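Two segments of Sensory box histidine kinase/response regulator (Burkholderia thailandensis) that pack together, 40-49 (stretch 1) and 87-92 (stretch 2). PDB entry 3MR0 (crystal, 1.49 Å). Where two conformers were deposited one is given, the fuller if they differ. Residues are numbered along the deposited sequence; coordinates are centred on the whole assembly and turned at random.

Stretch 1 (40-49) KIMGYEDHEL
Stretch 2 87-92: RVRTRS

One direct hydrogen bond joins the stretches: R91 N donates to M42 O at 2.7 Å, with an N-H...O angle of 149°. It fixes the register, with CA atoms 4.7 Å apart for M42 and T90 and 5.0 Å for G43 and R91. The helix carrying K40 and I41 closes in a Schellman motif. G43 takes phi/psi 94/13, and G43 N bonds K40 O at a very short 2.5 Å. A CB on G43 would point at stretch 2, 3.3 Å from R91 N, and would jam against M42 O.

Strand 87-89 gives way to loop at T90 (-79/173, chi1 p) and R91 (-45/-41). The R91 side chain runs t, t, t, with chi4 -92°. E48 (m, t, chi3 11°) forms a long salt bridge, OE1 to R91 NE at 3.6 Å. The oxygen lies well out of the guanidinium plane, so only charge acts. Water 1 links G43 O (2.8 Å) to R91 NH1 (3.3 Å). Water 2 links Y44 OH (2.7 Å) to R89 O (3.2 Å).

Y44 (chi1 m, chi2 -97°) turns a ring face to R91. R91 CB sits 3.3 Å from the Y44 ring centroid, a CH-pi contact. Selenomethionine M42 (m, m, m) packs SE on V88 CG2 at 3.8 Å; its CE reaches R89 O at 3.5 Å. The contact buries 347 Å².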

ATOM      1  N   LYS A  40     -10.797   6.089  -2.084  1.00 16.16           N
ATOM      2  CA  LYS A  40     -11.352   6.535  -0.834  1.00 18.91           C
ATOM      3  C   LYS A  40     -10.309   6.470   0.273  1.00 20.16           C
ATOM      4  O   LYS A  40     -10.125   7.440   1.003  1.00 21.57           O
ATOM      5  CB  LYS A  40     -12.597   5.741  -0.482  1.00 20.36           C
ATOM      6  CG  LYS A  40     -13.174   6.095   0.881  1.00 23.77           C
ATOM      7  CD  LYS A  40     -13.216   7.610   1.124  1.00 27.19           C
ATOM      8  CE  LYS A  40     -14.279   8.299   0.290  1.00 30.11           C
ATOM      9  NZ  LYS A  40     -14.654   9.619   0.883  1.00 31.20           N
ATOM     10  N   ILE A  41      -9.618   5.338   0.387  1.00 18.92           N
ATOM     11  CA  ILE A  41      -8.590   5.168   1.417  1.00 18.80           C
ATOM     12  C   ILE A  41      -7.531   6.272   1.380  1.00 19.42           C
ATOM     13  O   ILE A  41      -6.981   6.626   2.412  1.00 22.80           O
ATOM     14  CB  ILE A  41      -7.925   3.768   1.333  1.00 21.68           C
ATOM     15  CG1 ILE A  41      -8.902   2.672   1.767  1.00 18.36           C
ATOM     16  CG2 ILE A  41      -6.648   3.698   2.174  1.00 22.29           C
ATOM     17  CD1 ILE A  41      -8.399   1.278   1.474  1.00 18.10           C
HETATM   18  N   MSE A  42      -7.252   6.822   0.199  1.00 19.34           N
HETATM   19  CA  MSE A  42      -6.346   7.978   0.084  1.00 21.55           C
HETATM   20  C   MSE A  42      -7.042   9.286   0.513  1.00 22.29           C
HETATM   21  O   MSE A  42      -6.418  10.354   0.570  1.00 22.74           O
HETATM   22  CB  MSE A  42      -5.781   8.126  -1.331  1.00 21.67           C
HETATM   23  CG  MSE A  42      -4.974   6.946  -1.815  1.00 22.04           C
HETATM   24 SE   MSE A  42      -3.455   6.518  -0.668  0.76 28.80          SE
HETATM   25  CE  MSE A  42      -2.516   8.217  -0.809  1.00 24.71           C
ATOM     26  N   GLY A  43      -8.339   9.175   0.802  1.00 22.05           N
ATOM     27  CA  GLY A  43      -9.155  10.291   1.240  1.00 21.35           C
ATOM     28  C   GLY A  43      -9.897  10.971   0.109  1.00 22.01           C
ATOM     29  O   GLY A  43     -10.424  12.061   0.305  1.00 23.18           O
ATOM     30  N   TYR A  44      -9.946  10.338  -1.066  1.00 21.06           N
ATOM     31  CA  TYR A  44     -10.515  10.966  -2.261  1.00 21.79           C
ATOM     32  C   TYR A  44     -11.794  10.299  -2.735  1.00 21.90           C
ATOM     33  O   TYR A  44     -11.865   9.079  -2.823  1.00 21.09           O
ATOM     34  CB  TYR A  44      -9.513  10.951  -3.415  1.00 24.56           C
ATOM     35  CG  TYR A  44      -8.292  11.827  -3.205  1.00 26.41           C
ATOM     36  CD1 TYR A  44      -8.225  13.110  -3.729  1.00 26.78           C
ATOM     37  CD2 TYR A  44      -7.199  11.355  -2.483  1.00 28.88           C
ATOM     38  CE1 TYR A  44      -7.109  13.898  -3.528  1.00 29.40           C
ATOM     39  CE2 TYR A  44      -6.077  12.134  -2.279  1.00 30.39           C
ATOM     40  CZ  TYR A  44      -6.037  13.407  -2.796  1.00 31.02           C
ATOM     41  OH  TYR A  44      -4.910  14.171  -2.578  1.00 32.02           O
ATOM     42  N   GLU A  45     -12.804  11.103  -3.055  1.00 23.15           N
ATOM     43  CA  GLU A  45     -14.002  10.561  -3.690  1.00 24.78           C
ATOM     44  C   GLU A  45     -13.674  10.055  -5.093  1.00 26.00           C
ATOM     45  O   GLU A  45     -12.726  10.512  -5.731  1.00 25.70           O
ATOM     46  CB  GLU A  45     -15.114  11.608  -3.773  1.00 27.35           C
ATOM     47  CG  GLU A  45     -15.740  11.960  -2.450  1.00 30.95           C
ATOM     48  CD  GLU A  45     -16.269  10.742  -1.681  1.00 35.05           C
ATOM     49  OE1 GLU A  45     -16.704   9.751  -2.306  1.00 34.85           O
ATOM     50  OE2 GLU A  45     -16.261  10.791  -0.432  1.00 37.80           O
ATOM     51  N   ASP A  46     -14.500   9.132  -5.581  1.00 27.45           N
ATOM     52  CA  ASP A  46     -14.285   8.463  -6.862  1.00 27.78           C
ATOM     53  C   ASP A  46     -13.965   9.456  -7.987  1.00 27.18           C
ATOM     54  O   ASP A  46     -13.093   9.225  -8.802  1.00 25.34           O
ATOM     55  CB  ASP A  46     -15.528   7.616  -7.185  1.00 29.06           C
ATOM     56  CG  ASP A  46     -15.319   6.656  -8.351  1.00 30.44           C
ATOM     57  OD1 ASP A  46     -14.156   6.416  -8.767  1.00 31.68           O
ATOM     58  OD2 ASP A  46     -16.342   6.125  -8.839  1.00 30.20           O
ATOM     59  N   HIS A  47     -14.666  10.577  -8.002  1.00 29.95           N
ATOM     60  CA  HIS A  47     -14.507  11.579  -9.052  1.00 32.92           C
ATOM     61  C   HIS A  47     -13.359  12.558  -8.824  1.00 32.98           C
ATOM     62  O   HIS A  47     -13.040  13.348  -9.711  1.00 33.59           O
ATOM     63  CB  HIS A  47     -15.803  12.389  -9.208  1.00 35.77           C
ATOM     64  CG  HIS A  47     -15.977  13.461  -8.169  1.00 35.70           C
ATOM     65  ND1 HIS A  47     -16.732  13.282  -7.032  1.00 34.44           N
ATOM     66  CD2 HIS A  47     -15.496  14.724  -8.104  1.00 34.88           C
ATOM     67  CE1 HIS A  47     -16.711  14.390  -6.315  1.00 33.74           C
ATOM     68  NE2 HIS A  47     -15.966  15.279  -6.941  1.00 33.87           N
ATOM     69  N   GLU A  48     -12.759  12.536  -7.637  1.00 32.41           N
ATOM     70  CA  GLU A  48     -11.655  13.445  -7.325  1.00 31.17           C
ATOM     71  C   GLU A  48     -10.284  12.940  -7.794  1.00 31.75           C
ATOM     72  O   GLU A  48      -9.256  13.549  -7.505  1.00 32.88           O
ATOM     73  CB  GLU A  48     -11.621  13.731  -5.833  1.00 30.34           C
ATOM     74  CG  GLU A  48     -12.852  14.420  -5.342  1.00 30.94           C
ATOM     75  CD  GLU A  48     -12.889  14.486  -3.845  1.00 31.87           C
ATOM     76  OE1 GLU A  48     -11.871  14.180  -3.214  1.00 30.71           O
ATOM     77  OE2 GLU A  48     -13.942  14.836  -3.289  1.00 34.90           O
ATOM     78  N   LEU A  49     -10.285  11.827  -8.512  1.00 31.40           N
ATOM     79  CA  LEU A  49      -9.088  11.270  -9.120  1.00 31.63           C
ATOM     80  C   LEU A  49      -9.572  10.308 -10.201  1.00 33.80           C
ATOM     81  O   LEU A  49     -10.555   9.593  -9.992  1.00 37.90           O
ATOM     82  CB  LEU A  49      -8.266  10.504  -8.080  1.00 30.89           C
ATOM     83  CG  LEU A  49      -7.612  11.244  -6.912  1.00 31.31           C
ATOM     84  CD1 LEU A  49      -7.118  10.263  -5.860  1.00 29.98           C
ATOM     85  CD2 LEU A  49      -6.471  12.098  -7.415  1.00 31.96           C
ATOM     86  N   ARG A  87       3.216   4.565   5.802  1.00 16.31           N
ATOM     87  CA  ARG A  87       2.384   5.746   5.898  1.00 15.90           C
ATOM     88  C   ARG A  87       2.292   6.447   4.557  1.00 16.65           C
ATOM     89  O   ARG A  87       3.299   6.607   3.860  1.00 16.99           O
ATOM     90  CB  ARG A  87       2.930   6.714   6.961  1.00 16.96           C
ATOM     91  CG  ARG A  87       2.686   6.273   8.401  1.00 18.64           C
ATOM     92  CD  ARG A  87       3.709   6.873   9.327  1.00 19.45           C
ATOM     93  NE  ARG A  87       5.050   6.417   8.975  1.00 21.93           N
ATOM     94  CZ  ARG A  87       6.151   6.682   9.673  1.00 24.93           C
ATOM     95  NH1 ARG A  87       6.075   7.410  10.785  1.00 25.79           N
ATOM     96  NH2 ARG A  87       7.325   6.215   9.264  1.00 25.89           N
ATOM     97  N   VAL A  88       1.071   6.856   4.211  1.00 17.12           N
ATOM     98  CA  VAL A  88       0.790   7.676   3.034  1.00 17.40           C
ATOM     99  C   VAL A  88       0.023   8.942   3.412  1.00 19.90           C
ATOM    100  O   VAL A  88      -0.821   8.930   4.313  1.00 19.50           O
ATOM    101  CB  VAL A  88      -0.009   6.933   1.937  1.00 17.97           C
ATOM    102  CG1 VAL A  88       0.842   5.879   1.274  1.00 19.66           C
ATOM    103  CG2 VAL A  88      -1.293   6.353   2.479  1.00 15.85           C
ATOM    104  N   ARG A  89       0.342  10.037   2.726  0.57 20.43           N
ATOM    105  CA  ARG A  89      -0.330  11.311   2.926  0.57 21.36           C
ATOM    106  C   ARG A  89      -1.660  11.302   2.168  0.57 22.35           C
ATOM    107  O   ARG A  89      -1.702  11.158   0.939  0.57 23.72           O
ATOM    108  CB  ARG A  89       0.568  12.469   2.457  0.57 21.19           C
ATOM    109  CG  ARG A  89       0.128  13.841   2.942  0.57 21.46           C
ATOM    110  CD  ARG A  89       1.067  14.944   2.472  0.57 22.43           C
ATOM    111  NE  ARG A  89       2.278  15.081   3.288  0.57 23.48           N
ATOM    112  CZ  ARG A  89       2.404  15.916   4.320  0.57 23.55           C
ATOM    113  NH1 ARG A  89       1.383  16.683   4.681  0.57 23.15           N
ATOM    114  NH2 ARG A  89       3.548  15.983   4.993  0.57 23.77           N
ATOM    115  N   THR A  90      -2.749  11.433   2.912  1.00 21.96           N
ATOM    116  CA  THR A  90      -4.088  11.434   2.332  1.00 21.93           C
ATOM    117  C   THR A  90      -4.437  12.805   1.708  1.00 23.68           C
ATOM    118  O   THR A  90      -3.679  13.772   1.825  1.00 24.15           O
ATOM    119  CB  THR A  90      -5.120  11.012   3.385  1.00 20.35           C
ATOM    120  OG1 THR A  90      -5.080  11.922   4.480  1.00 20.66           O
ATOM    121  CG2 THR A  90      -4.787   9.628   3.911  1.00 19.42           C
ATOM    122  N   ARG A  91      -5.574  12.871   1.030  1.00 24.67           N
ATOM    123  CA  ARG A  91      -5.978  14.078   0.312  1.00 26.88           C
ATOM    124  C   ARG A  91      -5.761  15.295   1.175  1.00 30.03           C
ATOM    125  O   ARG A  91      -5.319  16.348   0.713  1.00 33.20           O
ATOM    126  CB  ARG A  91      -7.455  13.997  -0.016  1.00 26.01           C
ATOM    127  CG  ARG A  91      -8.073  15.311  -0.356  1.00 27.13           C
ATOM    128  CD  ARG A  91      -9.558  15.144  -0.549  1.00 29.87           C
ATOM    129  NE  ARG A  91     -10.187  16.408  -0.892  1.00 33.47           N
ATOM    130  CZ  ARG A  91     -10.701  17.252  -0.008  1.00 35.30           C
ATOM    131  NH1 ARG A  91     -10.678  16.959   1.285  1.00 34.48           N
ATOM    132  NH2 ARG A  91     -11.238  18.396  -0.421  1.00 38.05           N
ATOM    133  N   SER A  92      -6.094  15.126   2.443  1.00 30.18           N
ATOM    134  CA  SER A  92      -6.159  16.211   3.384  1.00 31.30           C
ATOM    135  C   SER A  92      -4.834  16.349   4.083  1.00 32.59           C
ATOM    136  O   SER A  92      -4.774  16.834   5.213  1.00 35.34           O
ATOM    137  CB  SER A  92      -7.213  15.891   4.421  1.00 32.02           C
ATOM    138  OG  SER A  92      -6.885  14.672   5.066  1.00 33.37           O
TER
HETATM  139  O   HOH W   1      -9.786  13.966   2.248  1.00 52.64           O
HETATM  140  O   HOH W   2      -2.821  12.665  -1.709  1.00 33.19           O